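Transcriptional regulator (Streptococcus thermophilus LMD-9, PDB 5JUF) probably activates transcription of competence genes in response to a secreted signalling peptide, using a DNA-binding helix-turn-helix domain joined to a peptide-sensing tetratricopeptide domain. Local coordinates at residues L286-S289 and I290-G293; V251-A254 and K255-L259; V236-K239 and S240-Y243; I187-R190 and V191-E195; K4-I7 and G8-K12. All blocks are in the same frame, centred on the assembly; numbering follows the deposited sequence.

Contact 1: L286-S289 and I290-G293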
# COMPACT_ATOMS: atom_id res chain seq x y z
N LEU A 286 13.31 15.32 15.45
CA LEU A 286 13.57 15.37 14.02
C LEU A 286 14.77 16.26 13.70
O LEU A 286 15.63 15.88 12.89
CB LEU A 286 12.32 15.88 13.28
CG LEU A 286 12.39 16.03 11.76
CD1 LEU A 286 12.63 14.67 11.12
CD2 LEU A 286 11.12 16.66 11.24
N GLU A 287 14.83 17.46 14.30
CA GLU A 287 15.93 18.38 14.02
C GLU A 287 17.29 17.74 14.29
O GLU A 287 18.20 17.80 13.46
CB GLU A 287 15.76 19.65 14.85
CG GLU A 287 16.81 20.68 14.52
CD GLU A 287 16.76 21.90 15.40
OE1 GLU A 287 15.77 22.06 16.14
OE2 GLU A 287 17.72 22.69 15.35
N GLU A 288 17.45 17.11 15.46
CA GLU A 288 18.74 16.51 15.80
C GLU A 288 19.05 15.30 14.94
O GLU A 288 20.22 15.03 14.64
CB GLU A 288 18.76 16.13 17.28
CG GLU A 288 18.67 17.32 18.18
CD GLU A 288 19.74 18.35 17.87
OE1 GLU A 288 20.92 17.96 17.69
OE2 GLU A 288 19.41 19.55 17.80
N SER A 289 18.02 14.56 14.53
CA SER A 289 18.22 13.42 13.65
C SER A 289 18.74 13.86 12.29
O SER A 289 19.60 13.20 11.69
CB SER A 289 16.92 12.63 13.52
OG SER A 289 17.08 11.54 12.64
N ILE A 290 18.24 14.99 11.78
CA ILE A 290 18.71 15.50 10.49
C ILE A 290 20.11 16.08 10.62
O ILE A 290 20.96 15.91 9.73
CB ILE A 290 17.69 16.52 9.93
CG1 ILE A 290 16.36 15.81 9.68
CG2 ILE A 290 18.21 17.13 8.65
CD1 ILE A 290 15.27 16.70 9.14
N LYS A 291 20.38 16.78 11.73
CA LYS A 291 21.72 17.31 11.96
C LYS A 291 22.75 16.19 12.02
O LYS A 291 23.86 16.32 11.50
CB LYS A 291 21.73 18.15 13.23
CG LYS A 291 21.06 19.50 13.05
CD LYS A 291 20.63 20.13 14.37
CE LYS A 291 21.79 20.35 15.28
NZ LYS A 291 21.37 21.19 16.46
N ALA A 292 22.39 15.06 12.64
CA ALA A 292 23.26 13.88 12.63
C ALA A 292 23.47 13.37 11.21
O ALA A 292 24.59 12.98 10.84
CB ALA A 292 22.66 12.78 13.50
N GLY A 293 22.41 13.34 10.39
CA GLY A 293 22.57 12.90 9.02
C GLY A 293 23.51 13.79 8.23
O GLY A 293 24.38 13.30 7.50
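Lys291 NZ is held by the carboxylate of Glu288, one short turn back on the same helix: NZ donates to Glu288 OE2 at 2.9 Å in a salt bridge. The ammonium comes in on the syn side of that oxygen, 15° out of the carboxylate plane. Both side chains bend to make this possible. Glu288 starts out on the backbone-N side (chi1 -65°) and folds again at chi2, while Lys291 stays nearly straight as far as CD and then kinks at chi3 (60°), which brings NZ to the acid.

A second acid flanks the lysine. The extended chain of Glu287 runs alongside it in the same direction, with Glu287 CG 3.9 Å from Lys291 CD, but Glu287 OE2 stops 4.1 Å from Lys291 NZ, beyond salt-bridge range. The two carboxylates would nevertheless be expected to stabilise the positive charge of the lysine together.

The apolar side of the helix is simpler. Leu286 CD1 and Ile290 CD1 meet at 3.9 Å, the two chains crossing at a slant; the backbone bond from Ile290 N to Leu286 O (3.0 Å) joins the same two residues.

All this lies on helix 284-296. Its charged side is at the surface, whereas Ile290 is buried: it rests on Tyr271 and Ile275 of helix 264-280 and on Pro247 and Val251 of helix 246-260, with Leu286 also reaching Pro247.

Contact 2: V251-A254 and K255-L259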
# COMPACT_ATOMS: atom_id res chain seq x y z
N VAL A 251 15.85 16.47 2.79
CA VAL A 251 16.96 15.53 2.94
C VAL A 251 17.10 14.65 1.69
O VAL A 251 18.21 14.31 1.30
CB VAL A 251 16.78 14.69 4.22
CG1 VAL A 251 17.83 13.59 4.31
CG2 VAL A 251 16.87 15.60 5.47
N LEU A 252 15.99 14.29 1.04
CA LEU A 252 16.11 13.55 -0.22
C LEU A 252 16.82 14.37 -1.28
O LEU A 252 17.66 13.84 -2.02
CB LEU A 252 14.74 13.11 -0.74
CG LEU A 252 14.00 12.04 0.05
CD1 LEU A 252 12.64 11.76 -0.60
CD2 LEU A 252 14.82 10.76 0.20
N LYS A 253 16.49 15.65 -1.39
CA LYS A 253 17.18 16.48 -2.38
C LYS A 253 18.66 16.60 -2.06
O LYS A 253 19.49 16.65 -2.97
CB LYS A 253 16.52 17.86 -2.44
CG LYS A 253 17.09 18.76 -3.54
CD LYS A 253 16.82 18.18 -4.93
CE LYS A 253 17.51 19.01 -6.02
NZ LYS A 253 17.02 20.42 -6.05
N ALA A 254 19.01 16.62 -0.77
CA ALA A 254 20.42 16.65 -0.38
C ALA A 254 21.14 15.39 -0.83
O ALA A 254 22.24 15.46 -1.39
CB ALA A 254 20.54 16.83 1.13
N LYS A 255 20.55 14.22 -0.57
CA LYS A 255 21.14 12.97 -1.05
C LYS A 255 21.38 13.00 -2.55
O LYS A 255 22.44 12.59 -3.04
CB LYS A 255 20.25 11.77 -0.69
CG LYS A 255 20.00 11.54 0.80
CD LYS A 255 21.25 11.06 1.53
CE LYS A 255 20.90 10.50 2.91
NZ LYS A 255 22.14 10.19 3.69
N TYR A 256 20.38 13.49 -3.31
CA TYR A 256 20.53 13.59 -4.76
C TYR A 256 21.71 14.46 -5.13
O TYR A 256 22.54 14.08 -5.96
CB TYR A 256 19.23 14.13 -5.37
CG TYR A 256 19.34 14.48 -6.84
CD1 TYR A 256 19.14 13.52 -7.83
CD2 TYR A 256 19.64 15.78 -7.24
CE1 TYR A 256 19.24 13.85 -9.18
CE2 TYR A 256 19.74 16.12 -8.57
CZ TYR A 256 19.54 15.16 -9.54
OH TYR A 256 19.64 15.51 -10.86
N GLU A 257 21.82 15.65 -4.51
CA GLU A 257 22.95 16.53 -4.81
C GLU A 257 24.27 15.88 -4.42
O GLU A 257 25.26 16.00 -5.14
CB GLU A 257 22.78 17.87 -4.08
CG GLU A 257 21.62 18.71 -4.59
CD GLU A 257 21.84 19.25 -6.00
OE1 GLU A 257 22.98 19.16 -6.50
OE2 GLU A 257 20.87 19.75 -6.60
N LEU A 258 24.29 15.18 -3.28
CA LEU A 258 25.53 14.62 -2.75
C LEU A 258 25.97 13.37 -3.51
O LEU A 258 27.15 13.22 -3.85
CB LEU A 258 25.36 14.30 -1.27
CG LEU A 258 26.55 13.68 -0.53
CD1 LEU A 258 27.71 14.66 -0.48
CD2 LEU A 258 26.16 13.23 0.86
N LEU A 259 25.04 12.47 -3.79
CA LEU A 259 25.38 11.15 -4.32
C LEU A 259 25.35 11.11 -5.84
O LEU A 259 26.18 10.42 -6.45
CB LEU A 259 24.42 10.10 -3.75
CG LEU A 259 24.44 9.98 -2.23
CD1 LEU A 259 23.29 9.10 -1.76
CD2 LEU A 259 25.76 9.41 -1.77
O HOH W 1 19.09 21.84 -4.83
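Helix 246-260, one of the antiparallel rods of the tetratricopeptide domain, carries a water-bridged acid-base pair one turn apart, between Lys253 and Glu257. The direct salt bridge is long, 3.9 Å from Lys253 NZ to Glu257 OE2. A water does the closer linking: it accepts from Lys253 NZ at 2.8 Å and donates to Glu257 OE2 at 3.3 Å. Lys253 leaves the backbone with CG opposite its own N (chi1 -175°), then turns at chi2 and again at chi4. Those bends bring its CE to 3.5 Å from Glu257 OE2, the two chains crossing at a slant.

The same methylene passes the ring of Tyr256, with Lys253 CE 4.1 Å from Tyr256 CD2 and the two side chains running the same way. Approach to the ring is oblique.

The backbone keeps i to i+4 bonds, Leu258 N to Ala254 O at 2.8 Å among them, although the helix widens into a pi-type turn at 256-259, near its end. On another side, Lys255 folds its CG over Val251 O (3.3 Å) and sends its ammonium away to a salt bridge with Asp297.

Leu252 is buried against Met211 and Ala214 of helix 200-219, while Val251 and Ala254 face helix 264-280. A helix packed in this way between its neighbours is in keeping with the helical-hairpin stacking of tetratricopeptide folds.

Contact 3: V236-K239 and S240-Y243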
# COMPACT_ATOMS: atom_id res chain seq x y z
N VAL A 236 2.28 16.35 -2.94
CA VAL A 236 1.44 15.68 -1.95
C VAL A 236 1.47 16.44 -0.63
O VAL A 236 0.42 16.66 -0.00
CB VAL A 236 1.88 14.21 -1.76
CG1 VAL A 236 1.13 13.58 -0.60
CG2 VAL A 236 1.62 13.40 -3.03
N ILE A 237 2.66 16.82 -0.16
CA ILE A 237 2.75 17.56 1.09
C ILE A 237 1.89 18.81 1.03
O ILE A 237 1.20 19.16 2.00
CB ILE A 237 4.22 17.90 1.43
CG1 ILE A 237 4.95 16.64 1.90
CG2 ILE A 237 4.29 19.03 2.49
CD1 ILE A 237 6.44 16.84 2.01
N GLU A 238 1.92 19.51 -0.11
CA GLU A 238 1.15 20.75 -0.21
C GLU A 238 -0.35 20.46 -0.26
O GLU A 238 -1.15 21.18 0.36
CB GLU A 238 1.59 21.54 -1.45
CG GLU A 238 0.90 22.88 -1.63
CD GLU A 238 1.40 23.94 -0.65
OE1 GLU A 238 2.41 23.69 0.04
OE2 GLU A 238 0.78 25.02 -0.58
N LYS A 239 -0.76 19.42 -0.98
CA LYS A 239 -2.20 19.16 -1.12
C LYS A 239 -2.82 18.74 0.21
O LYS A 239 -3.93 19.16 0.53
CB LYS A 239 -2.45 18.09 -2.18
CG LYS A 239 -2.50 18.63 -3.60
CD LYS A 239 -3.66 19.60 -3.81
CE LYS A 239 -5.01 18.89 -3.78
NZ LYS A 239 -6.07 19.71 -4.45
N SER A 240 -2.11 17.92 0.99
CA SER A 240 -2.64 17.41 2.25
C SER A 240 -2.02 18.07 3.48
O SER A 240 -2.26 17.60 4.60
CB SER A 240 -2.45 15.89 2.31
OG SER A 240 -3.30 15.25 1.38
N GLN A 241 -1.24 19.13 3.30
CA GLN A 241 -0.63 19.87 4.42
C GLN A 241 0.16 18.95 5.36
O GLN A 241 0.03 19.02 6.58
CB GLN A 241 -1.69 20.66 5.18
CG GLN A 241 -2.43 21.68 4.32
CD GLN A 241 -1.58 22.89 3.98
OE1 GLN A 241 -1.36 23.78 4.82
NE2 GLN A 241 -1.08 22.94 2.73
N LEU A 242 1.00 18.10 4.77
CA LEU A 242 1.78 17.13 5.55
C LEU A 242 3.14 17.71 5.96
O LEU A 242 4.20 17.15 5.68
CB LEU A 242 1.97 15.85 4.75
CG LEU A 242 0.69 15.29 4.14
CD1 LEU A 242 1.02 14.04 3.33
CD2 LEU A 242 -0.30 14.99 5.25
N TYR A 243 3.10 18.83 6.68
CA TYR A 243 4.31 19.64 6.80
C TYR A 243 5.39 18.96 7.62
O TYR A 243 6.57 19.22 7.38
CB TYR A 243 3.95 21.02 7.34
CG TYR A 243 3.35 21.88 6.24
CD1 TYR A 243 3.98 21.96 5.00
CD2 TYR A 243 2.15 22.55 6.42
CE1 TYR A 243 3.43 22.71 3.97
CE2 TYR A 243 1.60 23.30 5.40
CZ TYR A 243 2.25 23.38 4.17
OH TYR A 243 1.72 24.12 3.15
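Glu238 and Tyr243 are joined by a polar bond across the end of helix 226-240: Tyr243 OH donates to Glu238 OE1 at 3.2 Å. The oxygen lies at the edge of the ring, near its plane, yet the hydroxyl meets the carboxylate from above, 50° out of the carboxylate plane, and the two flat groups are turned 68° apart. Gln241 adds a second link to the same glutamate. Its NE2 donates to the backbone Glu238 O at 3.0 Å, with that oxygen almost exactly in the amide plane, and makes a weak bond to Tyr243 OH as well. The amide nitrogen thus bonds firmly to the helix and only weakly to the tyrosine.

Among the backbone bonds, Ser240 N to Val236 O continues the helical pattern. Gln241 then takes positive phi (53°), which turns the chain back on itself, and Leu242 N reaches Ile237 O at 3.0 Å, in the carbonyl plane and on a lone pair. Leu242 is the centre of an inverse gamma turn that leads on to Tyr243.

Apolar contacts complete the set. Val236 CG1 meets Leu242 CD1 at 4.0 Å, and Ile237 CG2 touches Tyr243 CD1 at 3.9 Å, obliquely to the ring.

The turn connects helix 226-240 to helix 246-260, where Ile237 packs on Val249 and Lys246. On the helix 200-219 side, Val236 lies against Leu206 and Phe207, and Ser240 OG hydrogen-bonds to Asp200 and Asn203.

Contact 4: I187-R190 and V191-E195. With SO4 (sulfate ion), chain D.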
# COMPACT_ATOMS: atom_id res chain seq x y z
N ILE A 187 6.52 0.03 -12.24
CA ILE A 187 5.74 0.42 -11.06
C ILE A 187 6.03 1.88 -10.70
O ILE A 187 5.10 2.65 -10.42
CB ILE A 187 6.03 -0.52 -9.89
CG1 ILE A 187 5.62 -1.96 -10.22
CG2 ILE A 187 5.29 -0.07 -8.61
CD1 ILE A 187 4.12 -2.15 -10.37
N ILE A 188 7.31 2.27 -10.69
CA ILE A 188 7.69 3.65 -10.35
C ILE A 188 6.95 4.64 -11.23
O ILE A 188 6.36 5.62 -10.75
CB ILE A 188 9.22 3.85 -10.51
CG1 ILE A 188 10.03 3.13 -9.45
CG2 ILE A 188 9.58 5.33 -10.51
CD1 ILE A 188 9.26 2.71 -8.30
N LYS A 189 7.04 4.43 -12.55
CA LYS A 189 6.45 5.37 -13.50
C LYS A 189 4.95 5.52 -13.27
O LYS A 189 4.42 6.63 -13.36
CB LYS A 189 6.71 4.89 -14.93
CG LYS A 189 5.89 5.65 -15.98
CD LYS A 189 6.07 5.12 -17.41
CE LYS A 189 5.21 5.91 -18.40
NZ LYS A 189 5.40 5.53 -19.82
N ARG A 190 4.26 4.42 -13.00
CA ARG A 190 2.82 4.52 -12.82
C ARG A 190 2.48 5.22 -11.51
O ARG A 190 1.54 6.02 -11.45
CB ARG A 190 2.18 3.14 -12.93
CG ARG A 190 2.19 2.66 -14.40
CD ARG A 190 1.81 1.19 -14.52
NE ARG A 190 2.12 0.71 -15.86
CZ ARG A 190 1.86 -0.51 -16.30
NH1 ARG A 190 1.28 -1.39 -15.50
NH2 ARG A 190 2.19 -0.85 -17.54
N VAL A 191 3.25 4.96 -10.45
CA VAL A 191 3.00 5.66 -9.19
C VAL A 191 3.17 7.17 -9.37
O VAL A 191 2.38 7.97 -8.84
CB VAL A 191 3.90 5.11 -8.07
CG1 VAL A 191 3.89 6.05 -6.86
CG2 VAL A 191 3.45 3.69 -7.65
N LEU A 192 4.19 7.57 -10.13
CA LEU A 192 4.43 9.00 -10.38
C LEU A 192 3.33 9.65 -11.20
O LEU A 192 3.20 10.88 -11.18
CB LEU A 192 5.78 9.17 -11.08
CG LEU A 192 7.02 8.88 -10.24
CD1 LEU A 192 8.27 8.86 -11.11
CD2 LEU A 192 7.14 9.94 -9.12
N ASN A 193 2.54 8.85 -11.93
CA ASN A 193 1.47 9.35 -12.77
C ASN A 193 0.11 9.41 -12.06
O ASN A 193 -0.86 9.84 -12.68
CB ASN A 193 1.33 8.48 -14.03
CG ASN A 193 2.53 8.58 -14.97
OD1 ASN A 193 3.23 9.59 -15.00
ND2 ASN A 193 2.75 7.54 -15.75
N GLN A 194 0.01 8.92 -10.82
CA GLN A 194 -1.26 9.03 -10.10
C GLN A 194 -1.61 10.49 -9.84
O GLN A 194 -0.74 11.33 -9.57
CB GLN A 194 -1.18 8.26 -8.77
CG GLN A 194 -0.93 6.76 -8.93
CD GLN A 194 -1.84 6.13 -9.96
OE1 GLN A 194 -3.05 6.02 -9.76
NE2 GLN A 194 -1.27 5.74 -11.10
N GLU A 195 -2.90 10.81 -9.92
CA GLU A 195 -3.24 12.20 -9.64
C GLU A 195 -3.41 12.41 -8.14
O GLU A 195 -3.76 11.50 -7.39
CB GLU A 195 -4.49 12.66 -10.39
CG GLU A 195 -5.57 11.65 -10.55
CD GLU A 195 -6.63 12.12 -11.52
OE1 GLU A 195 -7.81 12.20 -11.13
OE2 GLU A 195 -6.28 12.42 -12.68
S SO4 D . 2.78 2.79 -19.16
O1 SO4 D . 3.51 3.51 -20.20
O2 SO4 D . 2.76 3.57 -17.93
O3 SO4 D . 1.41 2.56 -19.62
O4 SO4 D . 3.43 1.50 -18.93
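Gln194 sets out on the backbone-N side (chi1 -62°) and bends at chi2 (-48°), and the fold carries its NE2 back to Arg190 O at 2.8 Å along a virtually straight line (179°). Arg190 O accepts a second bond, from Asn193 N at 3.0 Å. These donors come from opposite faces of the carbonyl plane. The same amide is also tied to the loop between helices 139-152 and 160-173, OE1 to Phe158 N and NE2 also to Arg156 O, so its rotation is well fixed. A side-chain amide and a backbone N-H gathering on one carbonyl in this way is characteristic of a helix finishing, where the regular i to i+4 bonding gives out.

Lys189 and Arg190 share a sulfate ion. Lys189 runs fully extended, Arg190 straightens out from CG to NE, and their charged ends converge on the anion. Lys189 NZ donates to sulfate O1 at 2.8 Å, and Arg190 NH2 to sulfate O4 at 3.0 Å, with a weak second bond from Arg190 NE to the same oxygen. O4 thus sits at the edge of the guanidinium, in its plane. The ion probably comes from the crystallisation liquor, and the positive charge of the two side chains would favour it.

On the apolar side, Ile188 CG2 and Leu192 CD1 lie side by side at 3.8 Å, pointing the same way. Ile187 packs on Ile166, Tyr169 and Phe170 of helix 160-173. Ile188 and Leu192 pack on Ile213 and Leu210 of helix 200-219, and Leu192 extends to Thr228 and Val229 of helix 226-240.

Contact 5: K4-I7 and G8-K12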
# COMPACT_ATOMS: atom_id res chain seq x y z
N LYS A 4 -19.41 -16.03 4.58
CA LYS A 4 -18.47 -16.45 3.55
C LYS A 4 -18.85 -17.82 2.97
O LYS A 4 -18.86 -18.00 1.75
CB LYS A 4 -17.05 -16.44 4.14
CG LYS A 4 -16.56 -15.03 4.48
CD LYS A 4 -15.23 -14.97 5.22
CE LYS A 4 -14.87 -13.51 5.58
NZ LYS A 4 -13.75 -13.41 6.60
N ASP A 5 -19.23 -18.77 3.84
CA ASP A 5 -19.63 -20.10 3.38
C ASP A 5 -20.87 -20.05 2.50
O ASP A 5 -20.98 -20.79 1.52
CB ASP A 5 -19.92 -21.02 4.58
CG ASP A 5 -18.71 -21.24 5.47
OD1 ASP A 5 -17.57 -21.24 4.97
OD2 ASP A 5 -18.92 -21.44 6.68
N SER A 6 -21.86 -19.22 2.87
CA SER A 6 -23.14 -19.23 2.17
C SER A 6 -23.00 -18.70 0.75
O SER A 6 -23.47 -19.32 -0.21
CB SER A 6 -24.16 -18.41 2.97
OG SER A 6 -25.41 -18.35 2.31
N ILE A 7 -22.35 -17.55 0.61
CA ILE A 7 -22.11 -16.96 -0.70
C ILE A 7 -21.20 -17.85 -1.54
O ILE A 7 -21.45 -18.06 -2.73
CB ILE A 7 -21.51 -15.55 -0.51
CG1 ILE A 7 -22.58 -14.62 0.06
CG2 ILE A 7 -20.93 -15.02 -1.81
CD1 ILE A 7 -21.98 -13.32 0.58
N GLY A 8 -20.13 -18.37 -0.94
CA GLY A 8 -19.22 -19.23 -1.69
C GLY A 8 -19.92 -20.46 -2.24
O GLY A 8 -19.72 -20.83 -3.41
N LEU A 9 -20.76 -21.10 -1.42
CA LEU A 9 -21.48 -22.27 -1.88
C LEU A 9 -22.43 -21.93 -3.02
O LEU A 9 -22.56 -22.71 -3.98
CB LEU A 9 -22.26 -22.90 -0.72
CG LEU A 9 -23.00 -24.18 -1.11
CD1 LEU A 9 -22.02 -25.24 -1.61
CD2 LEU A 9 -23.84 -24.71 0.03
N ARG A 10 -23.11 -20.79 -2.94
CA ARG A 10 -24.02 -20.35 -3.99
C ARG A 10 -23.28 -20.15 -5.31
O ARG A 10 -23.76 -20.55 -6.38
CB ARG A 10 -24.70 -19.05 -3.55
CG ARG A 10 -26.06 -18.78 -4.11
CD ARG A 10 -26.74 -17.62 -3.36
NE ARG A 10 -27.19 -18.00 -2.02
CZ ARG A 10 -26.80 -17.44 -0.88
NH1 ARG A 10 -27.28 -17.89 0.26
NH2 ARG A 10 -25.93 -16.43 -0.86
N ILE A 11 -22.12 -19.50 -5.25
CA ILE A 11 -21.31 -19.27 -6.45
C ILE A 11 -20.84 -20.59 -7.05
O ILE A 11 -20.96 -20.82 -8.25
CB ILE A 11 -20.13 -18.34 -6.11
CG1 ILE A 11 -20.62 -16.92 -5.81
CG2 ILE A 11 -19.08 -18.37 -7.25
CD1 ILE A 11 -19.58 -16.03 -5.08
N LYS A 12 -20.26 -21.46 -6.21
CA LYS A 12 -19.77 -22.75 -6.69
C LYS A 12 -20.89 -23.59 -7.29
O LYS A 12 -20.73 -24.17 -8.37
CB LYS A 12 -19.11 -23.51 -5.53
CG LYS A 12 -18.47 -24.84 -5.92
CD LYS A 12 -17.73 -25.44 -4.74
CE LYS A 12 -16.81 -26.61 -5.17
NZ LYS A 12 -17.49 -27.92 -5.09
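Ser6 and Arg10 meet one turn apart on helix 3-17, with Ser6 OG 2.8 Å from Arg10 NH1. The guanidinium is folded back along its own helix: Arg10 is extended to CD, then bends at chi3 (-74°), which places the flat group over the preceding turn. One of its faces lies above Ser6 O, the carbonyl oxygen standing 3.8 Å from the guanidinium plane and over its centre. Alongside, Ile7 CG1 comes within 3.9 Å of Arg10 NH2, crossing it at an angle.

Next to this polar patch, the buried Ile7 and Ile11 lie side by side, pointing the same way, with Ile7 CG2 and Ile11 CD1 3.7 Å apart. The helix bonds are regular, Arg10 N to Ser6 O at 3.1 Å and Ile11 N to Ile7 O at 3.0 Å.

What positions the first shell is mostly Asp70. Its OD2 takes a salt bridge from Arg10 NH2 and a hydrogen bond with Ser6 OG, while Arg10 NH2 also donates to Leu66 O; the carboxylate therefore holds both side chains at once. Further out, Lys4 NZ hydrogen-bonds to Phe112 O and its charge lies against the Phe112 ring in a cation-pi contact.

Ile11 reaches Leu37 and Ile40 of helix 34-41. An opening helix pinned through its apolar side to a later helix of the bundle is what one expects of the compact helix-turn-helix domain, here presumably the DNA-binding part of the regulator.

How the contacts relate
All five contacts are local, each within one helix or at its end. Contact 1 is the most superficial, with a single buried residue; contacts 4 and 5 each bury four. Contacts 1 and 2 touch directly, through Ile290 CG2 and Val251 CG2, 3.8 Å apart. Contacts 3 and 2 belong to consecutive helices, while helix 200-219 packs against contacts 2, 3 and 4. Contact 5 stands apart, its centre about 55 Å from that of contact 1. Acid-lysine pairs serve contacts 1 and 2 within helices, whereas contacts 3 and 4 use glutamine amides on backbone carbonyls at helix ends, and contact 5 relies on an outside aspartate.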